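Local structure of beta-N-acetylhexosaminidase (Bacteroides fragilis, 4PYS) at residues Met136-Arg141 with Leu435-Gly440; Gln142-Ser147 with Gly199-Glu204. The protein probably removes terminal beta-linked N-acetylhexosamine residues from glycans by hydrolysis. One frame throughout, in Å; residues are numbered along the deposited sequence.

Contact 1 pairs the ends of the first and last strands of the (beta/alpha)8 catalytic barrel, and contact 2, nested in the loop it closes, joins two of the segments that lead into the outer helices. Their centres lie about 13 Å apart, and Gln142 follows Arg141 directly in the chain. Gln144 links them through its amide: Ser139 OG is 2.7 Å from Gln144 OE1, and Gln144 NE2 is 3.1 Å from Asp138 O, both probable hydrogen bonds. Contact 1 lies at the C-terminal end of the strands, where barrel enzymes hold their active site. A glycerol, probably from the crystallisation liquor, comes within about 3 Å of the Asp438 side chain (nearest atoms), consistent with a pocket there.

Contact 1 (Met136-Arg141 with Leu435-Gly440)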
HETATM    1  N   MSE A 136       1.346   2.630   1.608  1.00 18.22           N
HETATM    2  CA  MSE A 136       0.865   2.598   2.989  1.00 20.46           C
HETATM    3  C   MSE A 136       0.413   3.970   3.462  1.00 21.00           C
HETATM    4  O   MSE A 136       1.109   4.967   3.248  1.00 19.18           O
HETATM    5  CB  MSE A 136       1.978   2.131   3.928  1.00 18.16           C
HETATM    6  CG  MSE A 136       1.461   1.881   5.354  1.00 22.06           C
HETATM    7 SE   MSE A 136       2.811   2.200   6.711  0.67 22.71          SE
HETATM    8  CE  MSE A 136       2.615   4.123   6.840  1.00 22.63           C
ATOM      9  N   LEU A 137      -0.741   4.027   4.128  1.00 18.78           N
ATOM     10  CA  LEU A 137      -1.192   5.276   4.746  1.00 20.90           C
ATOM     11  C   LEU A 137      -1.294   5.068   6.244  1.00 22.86           C
ATOM     12  O   LEU A 137      -1.834   4.054   6.698  1.00 20.03           O
ATOM     13  CB  LEU A 137      -2.548   5.718   4.179  1.00 21.03           C
ATOM     14  CG  LEU A 137      -3.092   7.042   4.738  1.00 25.73           C
ATOM     15  CD1 LEU A 137      -2.154   8.198   4.436  1.00 24.64           C
ATOM     16  CD2 LEU A 137      -4.475   7.317   4.176  1.00 26.91           C
ATOM     17  N   ASP A 138      -0.753   6.021   6.995  1.00 23.01           N
ATOM     18  CA  ASP A 138      -0.791   6.014   8.455  1.00 26.24           C
ATOM     19  C   ASP A 138      -2.119   6.607   8.902  1.00 27.41           C
ATOM     20  O   ASP A 138      -2.284   7.831   8.931  1.00 24.53           O
ATOM     21  CB  ASP A 138       0.382   6.853   8.977  1.00 21.02           C
ATOM     22  CG  ASP A 138       0.447   6.950  10.493  1.00 25.41           C
ATOM     23  OD1 ASP A 138      -0.419   6.410  11.235  1.00 25.99           O
ATOM     24  OD2 ASP A 138       1.402   7.605  10.951  1.00 26.92           O
ATOM     25  N   SER A 139      -3.065   5.725   9.221  1.00 21.20           N
ATOM     26  CA  SER A 139      -4.347   6.103   9.803  1.00 21.75           C
ATOM     27  C   SER A 139      -4.329   5.853  11.305  1.00 26.78           C
ATOM     28  O   SER A 139      -5.375   5.799  11.930  1.00 31.66           O
ATOM     29  CB  SER A 139      -5.486   5.286   9.181  1.00 22.50           C
ATOM     30  OG  SER A 139      -5.600   5.521   7.789  1.00 25.14           O
ATOM     31  N   GLY A 140      -3.150   5.674  11.892  1.00 25.06           N
ATOM     32  CA  GLY A 140      -3.075   5.528  13.339  1.00 25.90           C
ATOM     33  C   GLY A 140      -2.913   6.888  14.006  1.00 26.40           C
ATOM     34  O   GLY A 140      -3.680   7.262  14.902  1.00 27.19           O
ATOM     35  N   ARG A 141      -1.916   7.647  13.559  1.00 25.89           N
ATOM     36  CA  ARG A 141      -1.641   8.960  14.161  1.00 26.98           C
ATOM     37  C   ARG A 141      -2.680  10.006  13.786  1.00 28.15           C
ATOM     38  O   ARG A 141      -2.913  10.974  14.529  1.00 30.28           O
ATOM     39  CB  ARG A 141      -0.274   9.464  13.705  1.00 32.01           C
ATOM     40  CG  ARG A 141       0.874   8.602  14.179  1.00 32.74           C
ATOM     41  CD  ARG A 141       2.218   9.242  13.882  1.00 34.69           C
ATOM     42  NE  ARG A 141       3.297   8.526  14.557  1.00 31.45           N
ATOM     43  CZ  ARG A 141       3.793   7.366  14.141  1.00 37.87           C
ATOM     44  NH1 ARG A 141       4.773   6.780  14.819  1.00 34.75           N
ATOM     45  NH2 ARG A 141       3.304   6.785  13.050  1.00 30.60           N
ATOM     46  N   LEU A 435       3.270   6.848   3.509  1.00 19.18           N
ATOM     47  CA  LEU A 435       3.002   8.204   3.959  1.00 19.20           C
ATOM     48  C   LEU A 435       2.663   8.144   5.442  1.00 19.92           C
ATOM     49  O   LEU A 435       1.516   7.865   5.812  1.00 21.36           O
ATOM     50  CB  LEU A 435       1.843   8.805   3.154  1.00 18.28           C
ATOM     51  CG  LEU A 435       1.568  10.318   3.279  1.00 22.70           C
ATOM     52  CD1 LEU A 435       0.993  10.751   4.626  1.00 21.57           C
ATOM     53  CD2 LEU A 435       2.833  11.117   2.983  1.00 25.41           C
ATOM     54  N   TRP A 436       3.661   8.389   6.288  1.00 19.60           N
ATOM     55  CA  TRP A 436       3.460   8.429   7.732  1.00 23.24           C
ATOM     56  C   TRP A 436       2.941   9.806   8.104  1.00 24.65           C
ATOM     57  O   TRP A 436       3.363  10.805   7.535  1.00 24.74           O
ATOM     58  CB  TRP A 436       4.782   8.174   8.466  1.00 21.80           C
ATOM     59  CG  TRP A 436       5.312   6.804   8.212  1.00 24.12           C
ATOM     60  CD1 TRP A 436       6.214   6.431   7.255  1.00 24.40           C
ATOM     61  CD2 TRP A 436       4.953   5.607   8.915  1.00 23.87           C
ATOM     62  NE1 TRP A 436       6.442   5.072   7.325  1.00 22.92           N
ATOM     63  CE2 TRP A 436       5.678   4.544   8.334  1.00 23.32           C
ATOM     64  CE3 TRP A 436       4.089   5.332   9.979  1.00 25.05           C
ATOM     65  CZ2 TRP A 436       5.563   3.226   8.783  1.00 24.79           C
ATOM     66  CZ3 TRP A 436       3.980   4.021  10.428  1.00 32.84           C
ATOM     67  CH2 TRP A 436       4.713   2.986   9.827  1.00 29.02           C
ATOM     68  N   THR A 437       2.028   9.865   9.063  1.00 21.51           N
ATOM     69  CA  THR A 437       1.405  11.145   9.402  1.00 25.40           C
ATOM     70  C   THR A 437       1.928  11.790  10.690  1.00 25.20           C
ATOM     71  O   THR A 437       1.242  12.616  11.308  1.00 27.77           O
ATOM     72  CB  THR A 437      -0.150  11.051   9.361  1.00 25.20           C
ATOM     73  OG1 THR A 437      -0.603   9.961  10.184  1.00 26.86           O
ATOM     74  CG2 THR A 437      -0.620  10.807   7.929  1.00 21.53           C
ATOM     75  N   ASP A 438       3.159  11.440  11.074  1.00 26.37           N
ATOM     76  CA  ASP A 438       3.847  12.097  12.196  1.00 29.88           C
ATOM     77  C   ASP A 438       3.821  13.618  12.046  1.00 29.33           C
ATOM     78  O   ASP A 438       3.881  14.138  10.919  1.00 29.92           O
ATOM     79  CB  ASP A 438       5.332  11.698  12.246  1.00 33.00           C
ATOM     80  CG  ASP A 438       5.550  10.205  12.277  1.00 33.53           C
ATOM     81  OD1 ASP A 438       4.807   9.470  11.588  1.00 30.02           O
ATOM     82  OD2 ASP A 438       6.488   9.768  12.985  1.00 35.16           O
ATOM     83  N   ASP A 439       3.770  14.312  13.176  1.00 32.74           N
ATOM     84  CA  ASP A 439       3.846  15.778  13.227  1.00 35.40           C
ATOM     85  C   ASP A 439       2.584  16.476  12.718  1.00 36.00           C
ATOM     86  O   ASP A 439       2.644  17.627  12.289  1.00 33.41           O
ATOM     87  CB  ASP A 439       5.090  16.314  12.492  1.00 35.96           C
ATOM     88  CG  ASP A 439       6.339  16.287  13.349  1.00 47.66           C
ATOM     89  OD1 ASP A 439       6.223  16.452  14.579  1.00 58.66           O
ATOM     90  OD2 ASP A 439       7.440  16.121  12.784  1.00 52.08           O
ATOM     91  N   GLY A 440       1.449  15.785  12.764  1.00 32.23           N
ATOM     92  CA  GLY A 440       0.174  16.421  12.466  1.00 35.89           C
ATOM     93  C   GLY A 440      -0.113  16.655  10.993  1.00 32.82           C
ATOM     94  O   GLY A 440      -0.610  17.718  10.621  1.00 32.80           O
TER
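One face of the Trp436 ring carries the bent end of Met136, a selenomethionine: CE sits 3.4 Å from the centroid of the six-membered ring, over its centre. The turn at chi3 (82°) puts CE there, while SE lies 3.9 Å from the same centroid in a Met-aromatic contact. At the ring edge, near its plane, Asp138 OD2 is 3.7 Å from Trp436 CE3. The Arg141 guanidinium stands steeply to this ring, planes 77° apart. Over one guanidinium face lies Asp438 OD1, 3.4 Å from Arg141 NH2, a salt bridge of charges alone, since no N-H points at the oxygen; in its plane, NH2 donates to Asp138 OD2 at 2.9 Å. Leu137 and Leu435 form a parallel bridge that closes the (beta/alpha)8 barrel, with Leu435 N bonded to Met136 O and Asp138 N to Leu435 O. Just beyond it, Asp138 OD1 accepts from Gly140 N and Arg141 N, the first bond making an Asx turn. Thr437 N reaches Asp138 OD2 at 3.0 Å, from the face opposite Arg141 NH2, so both carboxylate oxygens are doubly gripped. Thr437 OG1 donates to Asp138 O from above the carbonyl plane, at 3.0 Å.

Contact 2 (Gln142-Ser147 with Gly199-Glu204); sequences QYQKVS and GFYSQE
Tyr201 OH donates to the backbone carbonyl of Gln144, a short bond of 2.5 Å between OH and O. The hydroxyl lies in the carbonyl plane, on a lone pair, and Gln144 O in turn lies in the plane of the Tyr201 ring, at its edge. This joins two loops of the (beta/alpha)8 barrel: residues 142-147 lead from strand 132-138 into helix 146-158, and residues 199-204 lead into helix 203-214. Each loop ends at a helix N-cap, Lys145 in one and Ser202 in the other. The Ser202 side chain caps a backbone N just past Glu204 while Glu205 OE1 accepts from Ser202 N, an exchange consistent with a capping box.

Between the loops the rings of Tyr143 and Tyr201 meet with planes 27° apart. They are slid so far that they barely overlap, their centroids 5.1 Å apart. The touching is therefore done by rim atoms, Tyr143 CE1 coming 3.5 Å from Tyr201 CE1. The Tyr143 CG is set anti to the backbone N (chi1 169°), on a bond from CA that already points toward residues 199-201. Over one face of its ring lies Gly199 CA, 4.2 Å from the centroid and 20° off the normal, in a CH-pi contact offset toward the rim.

A water makes a second, separate polar link at the hydroxyl end of Tyr143. It lies in the ring plane, 2.5 Å from Tyr143 OH, and donates to Phe200 O. From the first turn of helix 146-158, Val146 approaches Tyr201 at its edge, near the ring plane, and Ile149 of the same helix also touches that side chain. The Val146 contact is loose: CG2 stands 4.4 Å from Tyr201 CD1.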
ATOM      1  N   GLN A 142      -3.275   9.821  12.616  1.00 27.01           N
ATOM      2  CA  GLN A 142      -4.275  10.741  12.093  1.00 28.71           C
ATOM      3  C   GLN A 142      -5.455   9.927  11.587  1.00 29.08           C
ATOM      4  O   GLN A 142      -5.281   8.820  11.093  1.00 33.07           O
ATOM      5  CB  GLN A 142      -3.689  11.553  10.932  1.00 25.72           C
ATOM      6  CG  GLN A 142      -2.638  12.586  11.350  1.00 26.25           C
ATOM      7  CD  GLN A 142      -3.210  13.696  12.202  1.00 26.25           C
ATOM      8  OE1 GLN A 142      -4.351  14.121  11.999  1.00 30.01           O
ATOM      9  NE2 GLN A 142      -2.429  14.175  13.170  1.00 25.39           N
ATOM     10  N   TYR A 143      -6.659  10.468  11.726  1.00 23.95           N
ATOM     11  CA  TYR A 143      -7.840   9.857  11.122  1.00 22.83           C
ATOM     12  C   TYR A 143      -8.128  10.536   9.789  1.00 26.32           C
ATOM     13  O   TYR A 143      -8.168  11.766   9.720  1.00 27.27           O
ATOM     14  CB  TYR A 143      -9.049  10.001  12.074  1.00 27.17           C
ATOM     15  CG  TYR A 143     -10.373   9.648  11.430  1.00 30.36           C
ATOM     16  CD1 TYR A 143     -10.781   8.317  11.301  1.00 31.00           C
ATOM     17  CD2 TYR A 143     -11.209  10.643  10.938  1.00 31.93           C
ATOM     18  CE1 TYR A 143     -11.994   7.997  10.697  1.00 30.59           C
ATOM     19  CE2 TYR A 143     -12.411  10.337  10.337  1.00 32.60           C
ATOM     20  CZ  TYR A 143     -12.801   9.016  10.217  1.00 35.92           C
ATOM     21  OH  TYR A 143     -14.006   8.725   9.610  1.00 36.76           O
ATOM     22  N   GLN A 144      -8.291   9.743   8.730  1.00 25.91           N
ATOM     23  CA  GLN A 144      -8.766  10.273   7.456  1.00 25.89           C
ATOM     24  C   GLN A 144     -10.167   9.752   7.197  1.00 23.62           C
ATOM     25  O   GLN A 144     -10.450   8.570   7.450  1.00 27.65           O
ATOM     26  CB  GLN A 144      -7.843   9.850   6.310  1.00 24.69           C
ATOM     27  CG  GLN A 144      -6.395  10.297   6.485  1.00 21.60           C
ATOM     28  CD  GLN A 144      -5.577   9.285   7.236  1.00 26.87           C
ATOM     29  OE1 GLN A 144      -5.986   8.133   7.385  1.00 27.31           O
ATOM     30  NE2 GLN A 144      -4.400   9.696   7.697  1.00 24.47           N
ATOM     31  N   LYS A 145     -11.044  10.602   6.671  1.00 24.12           N
ATOM     32  CA  LYS A 145     -12.403  10.139   6.389  1.00 28.26           C
ATOM     33  C   LYS A 145     -12.431   9.043   5.336  1.00 29.18           C
ATOM     34  O   LYS A 145     -11.476   8.868   4.575  1.00 24.94           O
ATOM     35  CB  LYS A 145     -13.365  11.280   6.046  1.00 38.56           C
ATOM     36  CG  LYS A 145     -12.824  12.390   5.196  1.00 48.21           C
ATOM     37  CD  LYS A 145     -13.709  13.619   5.400  1.00 54.99           C
ATOM     38  CE  LYS A 145     -13.136  14.853   4.730  1.00 61.14           C
ATOM     39  NZ  LYS A 145     -13.425  14.891   3.272  1.00 64.57           N
ATOM     40  N   VAL A 146     -13.521   8.285   5.316  1.00 26.76           N
ATOM     41  CA  VAL A 146     -13.624   7.146   4.406  1.00 25.69           C
ATOM     42  C   VAL A 146     -13.400   7.553   2.952  1.00 26.16           C
ATOM     43  O   VAL A 146     -12.717   6.844   2.210  1.00 22.26           O
ATOM     44  CB  VAL A 146     -14.985   6.434   4.566  1.00 30.05           C
ATOM     45  CG1 VAL A 146     -15.203   5.430   3.458  1.00 31.26           C
ATOM     46  CG2 VAL A 146     -15.056   5.751   5.917  1.00 33.87           C
ATOM     47  N   SER A 147     -13.946   8.698   2.544  1.00 28.36           N
ATOM     48  CA  SER A 147     -13.764   9.137   1.152  1.00 28.32           C
ATOM     49  C   SER A 147     -12.294   9.399   0.827  1.00 27.91           C
ATOM     50  O   SER A 147     -11.869   9.272  -0.323  1.00 25.62           O
ATOM     51  CB  SER A 147     -14.618  10.372   0.847  1.00 29.33           C
ATOM     52  OG  SER A 147     -14.284  11.452   1.697  1.00 30.02           O
ATOM     53  N   GLY A 199     -11.500   9.461  15.744  1.00 36.23           N
ATOM     54  CA  GLY A 199     -12.389   8.710  14.873  1.00 31.21           C
ATOM     55  C   GLY A 199     -11.872   7.329  14.543  1.00 32.96           C
ATOM     56  O   GLY A 199     -10.679   7.062  14.688  1.00 29.45           O
ATOM     57  N   PHE A 200     -12.761   6.453  14.080  1.00 30.56           N
ATOM     58  CA  PHE A 200     -12.356   5.091  13.736  1.00 31.00           C
ATOM     59  C   PHE A 200     -13.156   4.557  12.566  1.00 31.95           C
ATOM     60  O   PHE A 200     -14.139   5.171  12.137  1.00 32.35           O
ATOM     61  CB  PHE A 200     -12.514   4.161  14.942  1.00 31.18           C
ATOM     62  CG  PHE A 200     -13.934   4.020  15.419  1.00 31.55           C
ATOM     63  CD1 PHE A 200     -14.483   4.960  16.274  1.00 34.42           C
ATOM     64  CD2 PHE A 200     -14.720   2.947  15.004  1.00 33.59           C
ATOM     65  CE1 PHE A 200     -15.799   4.839  16.727  1.00 43.52           C
ATOM     66  CE2 PHE A 200     -16.036   2.817  15.451  1.00 35.28           C
ATOM     67  CZ  PHE A 200     -16.573   3.767  16.311  1.00 41.60           C
ATOM     68  N   TYR A 201     -12.731   3.404  12.064  1.00 25.76           N
ATOM     69  CA  TYR A 201     -13.411   2.729  10.971  1.00 29.34           C
ATOM     70  C   TYR A 201     -14.221   1.569  11.545  1.00 33.94           C
ATOM     71  O   TYR A 201     -13.667   0.646  12.149  1.00 32.22           O
ATOM     72  CB  TYR A 201     -12.380   2.267   9.949  1.00 25.48           C
ATOM     73  CG  TYR A 201     -11.498   3.433   9.561  1.00 28.34           C
ATOM     74  CD1 TYR A 201     -11.981   4.440   8.729  1.00 28.97           C
ATOM     75  CD2 TYR A 201     -10.218   3.572  10.090  1.00 26.66           C
ATOM     76  CE1 TYR A 201     -11.187   5.538   8.394  1.00 27.27           C
ATOM     77  CE2 TYR A 201      -9.416   4.671   9.769  1.00 26.30           C
ATOM     78  CZ  TYR A 201      -9.911   5.652   8.921  1.00 29.56           C
ATOM     79  OH  TYR A 201      -9.137   6.758   8.596  1.00 25.45           O
ATOM     80  N   SER A 202     -15.539   1.646  11.395  1.00 30.30           N
ATOM     81  CA  SER A 202     -16.421   0.597  11.899  1.00 33.89           C
ATOM     82  C   SER A 202     -16.279  -0.615  10.993  1.00 34.15           C
ATOM     83  O   SER A 202     -15.725  -0.510   9.898  1.00 29.53           O
ATOM     84  CB  SER A 202     -17.870   1.064  11.875  1.00 38.34           C
ATOM     85  OG  SER A 202     -18.287   1.257  10.538  1.00 36.28           O
ATOM     86  N   GLN A 203     -16.781  -1.767  11.428  1.00 30.73           N
ATOM     87  CA  GLN A 203     -16.661  -2.955  10.594  1.00 34.53           C
ATOM     88  C   GLN A 203     -17.435  -2.782   9.283  1.00 30.33           C
ATOM     89  O   GLN A 203     -17.011  -3.283   8.242  1.00 31.96           O
ATOM     90  CB  GLN A 203     -17.071  -4.211  11.381  1.00 33.34           C
ATOM     91  CG  GLN A 203     -16.191  -4.375  12.618  1.00 35.83           C
ATOM     92  CD  GLN A 203     -16.104  -5.801  13.137  1.00 44.22           C
ATOM     93  OE1 GLN A 203     -16.955  -6.644  12.840  1.00 42.56           O
ATOM     94  NE2 GLN A 203     -15.065  -6.075  13.927  1.00 34.65           N
ATOM     95  N   GLU A 204     -18.542  -2.038   9.341  1.00 32.60           N
ATOM     96  CA  GLU A 204     -19.333  -1.722   8.147  1.00 31.55           C
ATOM     97  C   GLU A 204     -18.545  -0.882   7.146  1.00 31.98           C
ATOM     98  O   GLU A 204     -18.551  -1.159   5.947  1.00 34.01           O
ATOM     99  CB  GLU A 204     -20.615  -0.982   8.537  1.00 42.50           C
ATOM    100  CG  GLU A 204     -21.826  -1.886   8.645  1.00 54.89           C
ATOM    101  CD  GLU A 204     -22.049  -2.686   7.381  1.00 61.05           C
ATOM    102  OE1 GLU A 204     -22.203  -2.071   6.303  1.00 57.90           O
ATOM    103  OE2 GLU A 204     -22.058  -3.932   7.463  1.00 71.89           O
TER
HETATM  104  O   HOH W   1     -14.901   6.458   9.901  1.00 44.51           O